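Local coordinates for conserved hypothetical protein (Bacteroides thetaiotaomicron, PDB 2F06), which is of unknown function but pairs two ACT domains, binds histidine, and is probably a regulatory protein related to the acetohydroxyacid synthase small subunit, at residues M4-L9 against T72-I77; S10-N15 against A43-L48. One frame throughout, in Å; residues are numbered along the deposited sequence. Where two conformers were deposited one is given.

Interaction 1: M4-L9 against T72-I77; sequences MVAKQL and TDVVGI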
# COMPACT_ATOMS: atom_id res chain seq x y z
N MSE A 4 -24.48 12.56 5.58
CA MSE A 4 -23.13 12.82 6.03
C MSE A 4 -22.19 11.88 5.27
O MSE A 4 -20.99 12.00 5.37
CB MSE A 4 -23.00 12.64 7.55
CG MSE A 4 -24.08 13.34 8.43
SE MSE A 4 -23.98 15.32 8.60
CE MSE A 4 -24.78 15.54 10.41
N VAL A 5 -22.74 10.94 4.53
CA VAL A 5 -21.90 10.03 3.76
C VAL A 5 -21.51 10.66 2.43
O VAL A 5 -22.35 11.02 1.58
CB VAL A 5 -22.52 8.62 3.56
CG1 VAL A 5 -21.61 7.75 2.74
CG2 VAL A 5 -22.75 7.92 4.90
N ALA A 6 -20.21 10.81 2.25
CA ALA A 6 -19.64 11.44 1.09
C ALA A 6 -19.05 10.43 0.10
O ALA A 6 -18.65 9.34 0.45
CB ALA A 6 -18.62 12.46 1.52
N LYS A 7 -18.98 10.85 -1.15
CA LYS A 7 -18.37 10.08 -2.20
C LYS A 7 -16.91 10.51 -2.31
O LYS A 7 -16.59 11.70 -2.48
CB LYS A 7 -19.13 10.29 -3.52
CG LYS A 7 -20.57 9.72 -3.51
CD LYS A 7 -21.26 10.02 -4.85
CE LYS A 7 -21.95 8.77 -5.41
NZ LYS A 7 -23.13 9.13 -6.22
N GLN A 8 -16.02 9.54 -2.13
CA GLN A 8 -14.63 9.74 -2.42
C GLN A 8 -14.27 9.07 -3.74
O GLN A 8 -14.63 7.92 -3.99
CB GLN A 8 -13.82 9.15 -1.30
CG GLN A 8 -12.33 9.20 -1.52
CD GLN A 8 -11.61 8.28 -0.55
OE1 GLN A 8 -11.50 7.07 -0.78
NE2 GLN A 8 -11.15 8.84 0.55
N LEU A 9 -13.55 9.76 -4.59
CA LEU A 9 -13.02 9.10 -5.78
C LEU A 9 -11.71 8.39 -5.45
O LEU A 9 -10.81 8.94 -4.80
CB LEU A 9 -12.77 10.09 -6.92
CG LEU A 9 -13.93 10.90 -7.50
CD1 LEU A 9 -13.52 11.53 -8.80
CD2 LEU A 9 -15.10 10.06 -7.80
N THR A 72 -15.99 5.49 -3.17
CA THR A 72 -16.05 4.88 -1.82
C THR A 72 -16.80 5.85 -0.92
O THR A 72 -16.68 7.05 -1.12
CB THR A 72 -14.60 4.70 -1.26
OG1 THR A 72 -13.86 3.93 -2.19
CG2 THR A 72 -14.55 3.99 0.18
N ASP A 73 -17.53 5.32 0.06
CA ASP A 73 -18.24 6.13 1.07
C ASP A 73 -17.17 6.44 2.10
O ASP A 73 -16.42 5.56 2.49
CB ASP A 73 -19.36 5.37 1.79
CG ASP A 73 -20.44 4.82 0.86
OD1 ASP A 73 -20.72 5.46 -0.18
OD2 ASP A 73 -21.01 3.71 1.20
N VAL A 74 -17.10 7.69 2.50
CA VAL A 74 -16.32 8.18 3.63
C VAL A 74 -17.20 9.24 4.36
O VAL A 74 -18.29 9.65 3.86
CB VAL A 74 -15.02 8.91 3.13
CG1 VAL A 74 -14.10 7.88 2.40
CG2 VAL A 74 -15.39 10.10 2.19
N VAL A 75 -16.74 9.66 5.53
CA VAL A 75 -17.46 10.69 6.35
C VAL A 75 -16.41 11.73 6.76
O VAL A 75 -15.23 11.40 7.04
CB VAL A 75 -18.27 10.00 7.54
CG1 VAL A 75 -17.36 9.24 8.50
CG2 VAL A 75 -19.12 10.99 8.35
N GLY A 76 -16.80 13.00 6.69
CA GLY A 76 -15.96 14.12 7.09
C GLY A 76 -16.36 14.60 8.47
O GLY A 76 -17.52 14.61 8.79
N ILE A 77 -15.38 14.94 9.32
CA ILE A 77 -15.64 15.53 10.61
C ILE A 77 -14.73 16.74 10.79
O ILE A 77 -13.70 16.89 10.09
CB ILE A 77 -15.41 14.57 11.83
CG1 ILE A 77 -13.99 14.13 11.93
CG2 ILE A 77 -16.28 13.32 11.79
CD1 ILE A 77 -13.56 14.05 13.35
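Four backbone hydrogen bonds join segments 4-9 and 72-77, which lie on the antiparallel neighbours 5-13 and 69-80 in the sheet of this ACT domain pair. A6 and V74 form one hydrogen-bonded pair: A6 N reaches V74 O at 2.8 Å, almost along the C=O axis, and V74 N returns to A6 O at 3.1 Å, in the carbonyl plane. Q8 and T72 form the next, with Q8 N to T72 O at 2.8 Å and nearly straight (173° at the hydrogen), and T72 N to Q8 O at 2.9 Å. Between them lies the non-hydrogen-bonded pair K7-D73, where D73 CA also directs its hydrogen at A6 O. The segment axes run at 124°, so the pairing is strongly twisted.

A6, Q8, T72 and V74 share one face. Q8 has CG anti to the backbone N (chi1 175°) and an extended chain that crosses V74 at about a right angle, laying NE2 3.6 Å from V74 CG1. The carboxamide is buried, and both its ends are satisfied by tyrosine hydroxyls, NE2 by Y104 and OE1 by Y102, which hold the amide at both ends. T72 runs alongside Q8, and D44 of a second subunit packs on both. A6, having only a methyl, brings CB against V74 CG2.

The other face carries V5, K7, D73 and V75. Helix 121-130 packs here through M121, which touches V5, D73 and V75. K7 turns its ammonium to a salt bridge with D56. V5 and D73 cross obliquely; CG1 of V5, anti to its backbone N, meets the aspartate most closely at its CB, with the carboxylate just beyond, V5 CG1 standing only 3.4 Å from D73 CB.

Interaction 2: S10-N15 against A43-L48; sequences SIFLEN and ADFGIL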
# COMPACT_ATOMS: atom_id res chain seq x y z
N SER A 10 -11.60 7.17 -5.93
CA SER A 10 -10.34 6.47 -5.97
C SER A 10 -9.94 6.26 -7.41
O SER A 10 -10.61 5.51 -8.11
CB SER A 10 -10.46 5.12 -5.26
OG SER A 10 -10.47 5.40 -3.86
N ILE A 11 -8.80 6.83 -7.78
CA ILE A 11 -8.36 6.83 -9.12
C ILE A 11 -6.99 6.12 -9.29
O ILE A 11 -5.98 6.51 -8.64
CB ILE A 11 -8.29 8.28 -9.68
CG1 ILE A 11 -9.58 9.05 -9.43
CG2 ILE A 11 -8.00 8.26 -11.19
CD1 ILE A 11 -9.34 10.54 -9.23
N PHE A 12 -6.99 5.10 -10.17
CA PHE A 12 -5.80 4.27 -10.44
C PHE A 12 -4.86 5.04 -11.37
O PHE A 12 -5.24 5.40 -12.46
CB PHE A 12 -6.22 2.92 -11.01
CG PHE A 12 -5.05 1.98 -11.41
CD1 PHE A 12 -4.17 1.45 -10.43
CD2 PHE A 12 -4.87 1.61 -12.76
CE1 PHE A 12 -3.14 0.55 -10.79
CE2 PHE A 12 -3.86 0.74 -13.16
CZ PHE A 12 -2.98 0.21 -12.16
N LEU A 13 -3.67 5.38 -10.86
CA LEU A 13 -2.71 6.20 -11.62
C LEU A 13 -1.67 5.18 -12.04
O LEU A 13 -0.90 4.65 -11.19
CB LEU A 13 -2.02 7.26 -10.72
CG LEU A 13 -2.75 8.20 -9.73
CD1 LEU A 13 -1.80 8.81 -8.61
CD2 LEU A 13 -3.59 9.25 -10.43
N GLU A 14 -1.66 4.85 -13.31
CA GLU A 14 -0.67 3.94 -13.85
C GLU A 14 0.70 4.63 -14.06
O GLU A 14 0.85 5.78 -13.70
CB GLU A 14 -1.22 3.34 -15.13
CG GLU A 14 -1.60 4.32 -16.15
CD GLU A 14 -1.17 3.84 -17.51
OE1 GLU A 14 0.06 3.63 -17.70
OE2 GLU A 14 -2.04 3.69 -18.42
N ASN A 15 1.72 3.94 -14.56
CA ASN A 15 2.95 4.70 -14.98
C ASN A 15 3.64 5.34 -13.70
O ASN A 15 3.97 4.59 -12.79
CB ASN A 15 2.52 5.62 -16.18
CG ASN A 15 3.36 6.86 -16.39
OD1 ASN A 15 2.83 7.97 -16.39
ND2 ASN A 15 4.66 6.68 -16.64
N ALA A 43 5.39 1.21 -5.17
CA ALA A 43 6.57 1.43 -6.01
C ALA A 43 6.21 1.67 -7.50
O ALA A 43 6.98 2.24 -8.24
CB ALA A 43 7.53 0.28 -5.88
N ASP A 44 5.07 1.21 -7.96
CA ASP A 44 4.89 1.31 -9.41
C ASP A 44 3.83 2.34 -9.71
O ASP A 44 3.93 3.10 -10.69
CB ASP A 44 4.55 -0.00 -10.14
CG ASP A 44 5.44 -1.16 -9.78
OD1 ASP A 44 6.68 -1.02 -9.69
OD2 ASP A 44 4.87 -2.27 -9.65
N PHE A 45 2.76 2.37 -8.90
CA PHE A 45 1.56 3.12 -9.22
C PHE A 45 1.06 3.80 -7.97
O PHE A 45 1.46 3.41 -6.87
CB PHE A 45 0.48 2.17 -9.77
CG PHE A 45 0.95 1.30 -10.93
CD1 PHE A 45 0.90 1.76 -12.22
CD2 PHE A 45 1.45 0.03 -10.71
CE1 PHE A 45 1.34 0.95 -13.26
CE2 PHE A 45 1.85 -0.77 -11.72
CZ PHE A 45 1.82 -0.30 -13.01
N GLY A 46 0.14 4.75 -8.16
CA GLY A 46 -0.59 5.27 -7.03
C GLY A 46 -2.07 5.11 -7.12
O GLY A 46 -2.63 4.84 -8.18
N ILE A 47 -2.71 5.26 -5.99
CA ILE A 47 -4.09 5.52 -6.06
C ILE A 47 -4.39 6.91 -5.47
O ILE A 47 -4.16 7.14 -4.24
CB ILE A 47 -4.94 4.45 -5.37
CG1 ILE A 47 -5.26 3.29 -6.35
CG2 ILE A 47 -6.31 5.01 -5.10
CD1 ILE A 47 -4.12 2.42 -6.79
N LEU A 48 -4.92 7.78 -6.33
CA LEU A 48 -5.39 9.04 -5.85
C LEU A 48 -6.75 8.89 -5.19
O LEU A 48 -7.75 8.62 -5.86
CB LEU A 48 -5.45 10.08 -6.96
CG LEU A 48 -5.87 11.53 -6.61
CD1 LEU A 48 -4.87 12.15 -5.60
CD2 LEU A 48 -5.89 12.39 -7.90
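Strands 5-13 and 46-52 run antiparallel in the sheet of the ACT fold, and the backbone bonds between segments 10-15 and 43-48 come in two reciprocal sets. I11 and L48 form one hydrogen-bonded pair, I11 N to L48 O and L48 N to I11 O both measuring 2.8 Å; the first donor sits above the carbonyl plane, the second within it. L13 and G46 form the other, with L13 N to G46 O at 2.9 Å and the return bond, G46 N to L13 O, longer at 3.2 Å. I47 CA adds a C-H contact to I11 O.

Aliphatic packing occupies the face of I11, L13 and L48, where helix 19-29 covers L13 and L48 through L20 and V23. I11 and L48 lie side by side, pointing the same way, while L13 crosses L48 obliquely and brings CD2 4.0 Å from L48 CB. L13 CD1 lies over the G46 backbone, tight against the position a beta carbon would take. An alanine at L13 would remove CG and both methyls and would probably loosen the packing against L48 and V23.

The charged ends lead away from the partner segment to other partners: E14 bridges to R19, and D44 OD1 to R117 of the second subunit, whose Y102 hydroxyl bonds D44 OD2.

Aromatic contacts gather on the F12 and I47 face. The F12 and F45 rings meet obliquely, centroids 5.4 Å apart, with F12 CZ above one face of F45 toward its rim. F12 also meets its counterpart F12 in a second subunit, so this face lies at an interface. I47 reaches the F12 ring at its edge, in plane, I47 CD1 standing 3.8 Å from F12 CD1.

In the fold
Strand 5-13 is common to both contacts: residues 5-9 give the pairing of interaction 1, residues 10-13 that of interaction 2, their centres 20 Å apart. They touch where T72 OG1 lies 4.1 Å from S10 OG, a packing contact. Interaction 1 lies close to the chain centre, about 6 Å away; interaction 2 is some 16 Å out. The L48 side chain is about 8 Å from a bound histidine and that of Q8 about 13 Å from one, so neither side chain directly contacts it. Both contacts meet the second subunit: D44 belongs to segment 43-48, so interaction 2 of one subunit meets interaction 1 of the other.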